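PDB 2RFQ: 3-HSA hydroxylase, oxygenase from Rhodococcus sp., which catalyses the FMNH2- and O2-dependent ortho-hydroxylation of the phenolic secosteroid 3-HSA to the catechol 3,4-DHSA during cholesterol catabolism. Local coordinates for the interface of chains A and B and the interface of chains A and C. Coordinates in Å, arbitrary orientation; residue numbers count along the deposited sequence, not the author numbering. Chains: chain A/B/C, 3-HSA hydroxylase, oxygenase.

Contact 1: the interface of chains A and B. Residues chain A 296, 324-325, 328, 332, 380; chain B 284, 287-288, 291.
A:Gln296, A:Arg324 and A:Asp325 meet B:Ser287, B:Ser288 and B:Asp291 in a two-fold, helix-to-helix interface that joins two subunits of the homotetramer. The protein has the acyl-CoA dehydrogenase fold, and these residues lie on long helices of its C-terminal part. B:Ser288 on helix 277-309 points into chain A. Its OG, anti to the backbone N (chi1 179°), donates to the carboxylate OD1 of A:Asp325 at 2.7 Å. The same hydroxyl can accept from A:Arg332, whose NH1 lies 3.0 Å from OG. OD1 also takes the NE of A:Arg324 at 2.8 Å. The serine and the arginine approach it from opposite faces of the carboxylate plane. A:Arg324 grips A:Asp325 side-on, with NE to OD1 and NH2 to OD2. The two-point grip should limit rotation of both groups. One guanidinium face then lies against the B:Ser287 and B:Ser288 backbone, offset toward the rim. From NH1 there is a weak hydrogen bond to B:Ser287 OG.

A:Gln296 and B:Asp291 meet tip to tip. The amide NE2 of A:Gln296 bonds B:Asp291 OD2 at 2.8 Å, nearly straight at 169°, using the anti lone pair of that oxygen. The amide and carboxylate planes are nearly coplanar, 15° apart. NE2 also donates to the backbone O of B:Ser288, at 2.9 Å and tilted from the carbonyl plane. At the other end of the amide, A:Arg332 NH1 donates to A:Gln296 OE1 at 3.0 Å. Thus both ends of the amide are held. The carboxylates of A:Asp325 and B:Asp291 come near each other, and A:Arg324, salt-bridged to A:Asp325, may offset their repulsion.

At the far end, A:Tyr380 CD2 touches B:Ala284 CA at 3.6 Å. One face of its ring carries the CD methylene of A:Arg324, 3.8 Å above the ring plane.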
# COMPACT_ATOMS: atom_id res chain seq x y z
N GLN A 296 -16.44 -9.27 7.91
CA GLN A 296 -15.84 -9.29 9.26
C GLN A 296 -16.67 -8.51 10.28
O GLN A 296 -16.90 -8.98 11.41
CB GLN A 296 -14.42 -8.74 9.20
CG GLN A 296 -13.53 -9.64 8.35
CD GLN A 296 -12.07 -9.27 8.43
OE1 GLN A 296 -11.69 -8.12 8.16
NE2 GLN A 296 -11.23 -10.25 8.82
N ARG A 324 -10.27 -5.44 16.35
CA ARG A 324 -9.29 -5.53 15.26
C ARG A 324 -9.94 -5.34 13.89
O ARG A 324 -9.52 -4.52 13.10
CB ARG A 324 -8.58 -6.89 15.32
CG ARG A 324 -7.63 -7.15 14.14
CD ARG A 324 -7.25 -8.65 14.02
NE ARG A 324 -8.39 -9.41 13.54
CZ ARG A 324 -8.49 -10.74 13.58
NH1 ARG A 324 -7.51 -11.51 14.09
NH2 ARG A 324 -9.58 -11.32 13.07
N ASP A 325 -10.99 -6.12 13.62
CA ASP A 325 -11.62 -6.12 12.31
C ASP A 325 -12.50 -4.91 12.09
O ASP A 325 -12.75 -4.52 10.95
CB ASP A 325 -12.44 -7.41 12.15
CG ASP A 325 -11.55 -8.67 12.08
OD1 ASP A 325 -10.34 -8.56 11.77
OD2 ASP A 325 -12.10 -9.76 12.34
N ARG A 328 -10.44 -2.01 11.15
CA ARG A 328 -9.97 -2.32 9.80
C ARG A 328 -11.07 -2.17 8.75
O ARG A 328 -10.78 -1.77 7.63
CB ARG A 328 -9.35 -3.72 9.73
CG ARG A 328 -8.34 -3.83 8.55
CD ARG A 328 -7.28 -4.93 8.87
NE ARG A 328 -6.22 -5.09 7.85
CZ ARG A 328 -5.19 -4.26 7.70
NH1 ARG A 328 -5.07 -3.17 8.48
NH2 ARG A 328 -4.27 -4.49 6.77
N ARG A 332 -10.80 -0.29 5.32
CA ARG A 332 -11.07 -0.90 4.01
C ARG A 332 -12.11 -0.08 3.23
O ARG A 332 -12.01 0.11 2.02
CB ARG A 332 -11.60 -2.33 4.17
CG ARG A 332 -10.58 -3.33 4.78
CD ARG A 332 -11.13 -4.75 4.65
NE ARG A 332 -10.67 -5.60 5.75
CZ ARG A 332 -9.52 -6.27 5.78
NH1 ARG A 332 -9.22 -7.03 6.84
NH2 ARG A 332 -8.65 -6.16 4.79
N TYR A 380 -4.98 -5.75 20.32
CA TYR A 380 -5.10 -7.12 19.80
C TYR A 380 -3.75 -7.84 19.91
O TYR A 380 -3.68 -8.98 20.40
CB TYR A 380 -5.57 -7.10 18.34
CG TYR A 380 -5.54 -8.48 17.75
CD1 TYR A 380 -6.60 -9.37 17.95
CD2 TYR A 380 -4.43 -8.92 17.02
CE1 TYR A 380 -6.56 -10.64 17.41
CE2 TYR A 380 -4.37 -10.20 16.51
CZ TYR A 380 -5.44 -11.05 16.69
OH TYR A 380 -5.37 -12.32 16.16
N ALA B 284 -1.79 -7.79 14.14
CA ALA B 284 -3.20 -7.42 13.95
C ALA B 284 -3.59 -7.37 12.47
O ALA B 284 -4.62 -7.93 12.05
CB ALA B 284 -3.50 -6.06 14.62
N SER B 287 -3.34 -11.06 10.88
CA SER B 287 -4.43 -11.97 11.30
C SER B 287 -5.76 -11.53 10.68
O SER B 287 -6.56 -12.37 10.22
CB SER B 287 -4.52 -12.04 12.81
OG SER B 287 -4.75 -10.77 13.36
N SER B 288 -6.00 -10.21 10.61
CA SER B 288 -7.27 -9.74 10.06
C SER B 288 -7.38 -10.06 8.57
O SER B 288 -8.43 -10.53 8.10
CB SER B 288 -7.46 -8.23 10.30
OG SER B 288 -8.70 -7.81 9.74
N ASP B 291 -7.86 -13.77 7.91
CA ASP B 291 -9.26 -14.11 8.18
C ASP B 291 -10.21 -13.62 7.07
O ASP B 291 -11.14 -14.35 6.66
CB ASP B 291 -9.70 -13.49 9.51
CG ASP B 291 -11.15 -13.77 9.80
OD1 ASP B 291 -11.46 -14.92 10.23
OD2 ASP B 291 -11.98 -12.85 9.61

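Contact 2: the interface of chains A and C. Residues chain A 341, 349-351, 356, 359; chain C 183-185, 188.
A:Leu349 and C:Val185 form the apolar centre of this second two-fold interface of the tetramer. The subunits have the acyl-CoA dehydrogenase fold, and here they pair through a short antiparallel beta bridge between A:Ala350 and C:Val184. The CD2 methyl of A:Leu349 meets CG1 of C:Val185 at 3.8 Å, the two side chains crossing at about a right angle. CG1 of C:Val185 stands between its own backbone N and carbonyl carbon (chi1 67°), turned toward the leucine. The other methyl, CG2, lies 3.5 Å from the side-chain carbonyl OE1 of A:Gln356, and these two side chains pass in opposite directions. Behind them in chain A, A:Phe341 sets its CE2 over the ring centre of A:Trp359. This aromatic pair backs the leucine and valine contact from a greater distance. C:Val184 CG1 adds a looser touch on CB of A:Leu349.

Next come the backbone bonds of the bridge. C:Val185 N donates to A:Leu349 O at 2.9 Å. A:Asn351 N donates to C:Asn183 O at 3.0 Å.

The polar rim is built around A:Asn351, much of whose surface is buried by chain C. Its ND2 donates to the side-chain OD1 of C:Asn183 at 2.7 Å, from above the carbonyl plane of that amide. The two amide planes are steeply turned, 78° apart. A weak bond runs from ND2 to C:Val184 O. A:Asn351 OD1 also lies 3.1 Å from C:Val184 O, an unfavourable pair of acceptors. The C:Arg188 guanidinium bonds both oxygens and may offset this. Its NH2 reaches A:Asn351 OD1 at 3.0 Å. The oxygen lies in the guanidinium plane, while the nitrogen stands above the amide plane. From the same guanidinium, NE donates to C:Val184 O at 2.6 Å, nearly straight at 172°. This bond may hold the arginine where NH2 meets A:Asn351.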
# COMPACT_ATOMS: atom_id res chain seq x y z
N PHE A 341 -13.04 7.18 -6.13
CA PHE A 341 -13.04 8.63 -6.36
C PHE A 341 -11.86 8.98 -7.28
O PHE A 341 -12.00 9.75 -8.25
CB PHE A 341 -12.96 9.34 -5.00
CG PHE A 341 -12.84 10.83 -5.08
CD1 PHE A 341 -13.82 11.59 -5.68
CD2 PHE A 341 -11.72 11.47 -4.54
CE1 PHE A 341 -13.70 13.00 -5.74
CE2 PHE A 341 -11.60 12.88 -4.60
CZ PHE A 341 -12.60 13.64 -5.21
N LEU A 349 -15.31 15.61 -9.40
CA LEU A 349 -15.07 16.83 -8.61
C LEU A 349 -16.29 17.73 -8.45
O LEU A 349 -16.30 18.63 -7.60
CB LEU A 349 -13.92 17.68 -9.19
CG LEU A 349 -12.57 16.99 -9.32
CD1 LEU A 349 -11.58 18.03 -9.83
CD2 LEU A 349 -12.12 16.34 -7.99
N ALA A 350 -17.31 17.50 -9.27
CA ALA A 350 -18.45 18.41 -9.32
C ALA A 350 -19.17 18.50 -7.97
O ALA A 350 -19.56 17.48 -7.41
CB ALA A 350 -19.39 17.95 -10.39
N ASN A 351 -19.37 19.72 -7.46
CA ASN A 351 -20.17 19.90 -6.25
C ASN A 351 -21.57 19.33 -6.46
O ASN A 351 -22.11 19.36 -7.57
CB ASN A 351 -20.25 21.38 -5.83
CG ASN A 351 -18.94 21.90 -5.28
OD1 ASN A 351 -18.12 21.13 -4.76
ND2 ASN A 351 -18.72 23.20 -5.41
N GLN A 356 -18.07 12.35 -4.53
CA GLN A 356 -17.22 13.25 -3.73
C GLN A 356 -17.81 13.44 -2.32
O GLN A 356 -17.07 13.66 -1.36
CB GLN A 356 -16.97 14.60 -4.41
CG GLN A 356 -18.23 15.34 -4.83
CD GLN A 356 -18.80 16.25 -3.73
OE1 GLN A 356 -18.05 16.86 -2.96
NE2 GLN A 356 -20.14 16.40 -3.70
N TRP A 359 -17.01 10.43 -0.27
CA TRP A 359 -15.56 10.54 0.00
C TRP A 359 -15.31 11.44 1.21
O TRP A 359 -14.67 11.02 2.17
CB TRP A 359 -14.85 11.05 -1.28
CG TRP A 359 -13.38 11.26 -1.19
CD1 TRP A 359 -12.39 10.31 -0.98
CD2 TRP A 359 -12.72 12.52 -1.28
NE1 TRP A 359 -11.15 10.92 -0.95
CE2 TRP A 359 -11.32 12.27 -1.13
CE3 TRP A 359 -13.16 13.83 -1.48
CZ2 TRP A 359 -10.36 13.31 -1.21
CZ3 TRP A 359 -12.21 14.87 -1.55
CH2 TRP A 359 -10.84 14.60 -1.39
N ASN C 183 -17.38 24.97 -10.14
CA ASN C 183 -18.18 24.60 -8.99
C ASN C 183 -17.78 23.19 -8.53
O ASN C 183 -18.49 22.22 -8.78
CB ASN C 183 -19.65 24.60 -9.42
CG ASN C 183 -20.58 24.31 -8.29
OD1 ASN C 183 -20.29 24.62 -7.14
ND2 ASN C 183 -21.74 23.73 -8.61
N VAL C 184 -16.63 23.11 -7.86
CA VAL C 184 -15.96 21.82 -7.63
C VAL C 184 -15.50 21.69 -6.18
O VAL C 184 -15.50 22.67 -5.42
CB VAL C 184 -14.69 21.70 -8.51
CG1 VAL C 184 -15.06 21.50 -9.99
CG2 VAL C 184 -13.79 22.91 -8.31
N VAL C 185 -15.07 20.49 -5.79
CA VAL C 185 -14.75 20.19 -4.39
C VAL C 185 -13.35 20.66 -3.94
O VAL C 185 -13.10 20.80 -2.75
CB VAL C 185 -14.87 18.66 -4.15
CG1 VAL C 185 -13.78 17.92 -4.93
CG2 VAL C 185 -14.84 18.31 -2.67
N ARG C 188 -10.87 25.21 -5.71
CA ARG C 188 -12.02 26.10 -5.87
C ARG C 188 -11.61 27.50 -6.31
O ARG C 188 -12.30 28.13 -7.12
CB ARG C 188 -12.83 26.19 -4.58
CG ARG C 188 -13.58 24.93 -4.35
CD ARG C 188 -14.32 24.93 -3.03
NE ARG C 188 -15.33 23.88 -3.10
CZ ARG C 188 -16.08 23.46 -2.08
NH1 ARG C 188 -15.90 23.96 -0.86
NH2 ARG C 188 -16.99 22.51 -2.29

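Contact 1 and contact 2 lie about 32 Å apart, measured between the centres of their C-alpha atoms. They share no residue, but helix 316-344 of chain A runs from one to the other. A:Arg324, A:Asp325, A:Arg328 and A:Arg332 serve contact 1, and A:Phe341, near the C-terminal end of the helix, backs contact 2. One subunit therefore holds two different neighbours through separate surfaces. Contact 1 is helix against helix and largely polar, whereas contact 2 pairs the end of the 3-10 helix 345-349 of chain A and the residues following it with a loop of chain C. Each is two-fold symmetric, and together they fit the homotetramer.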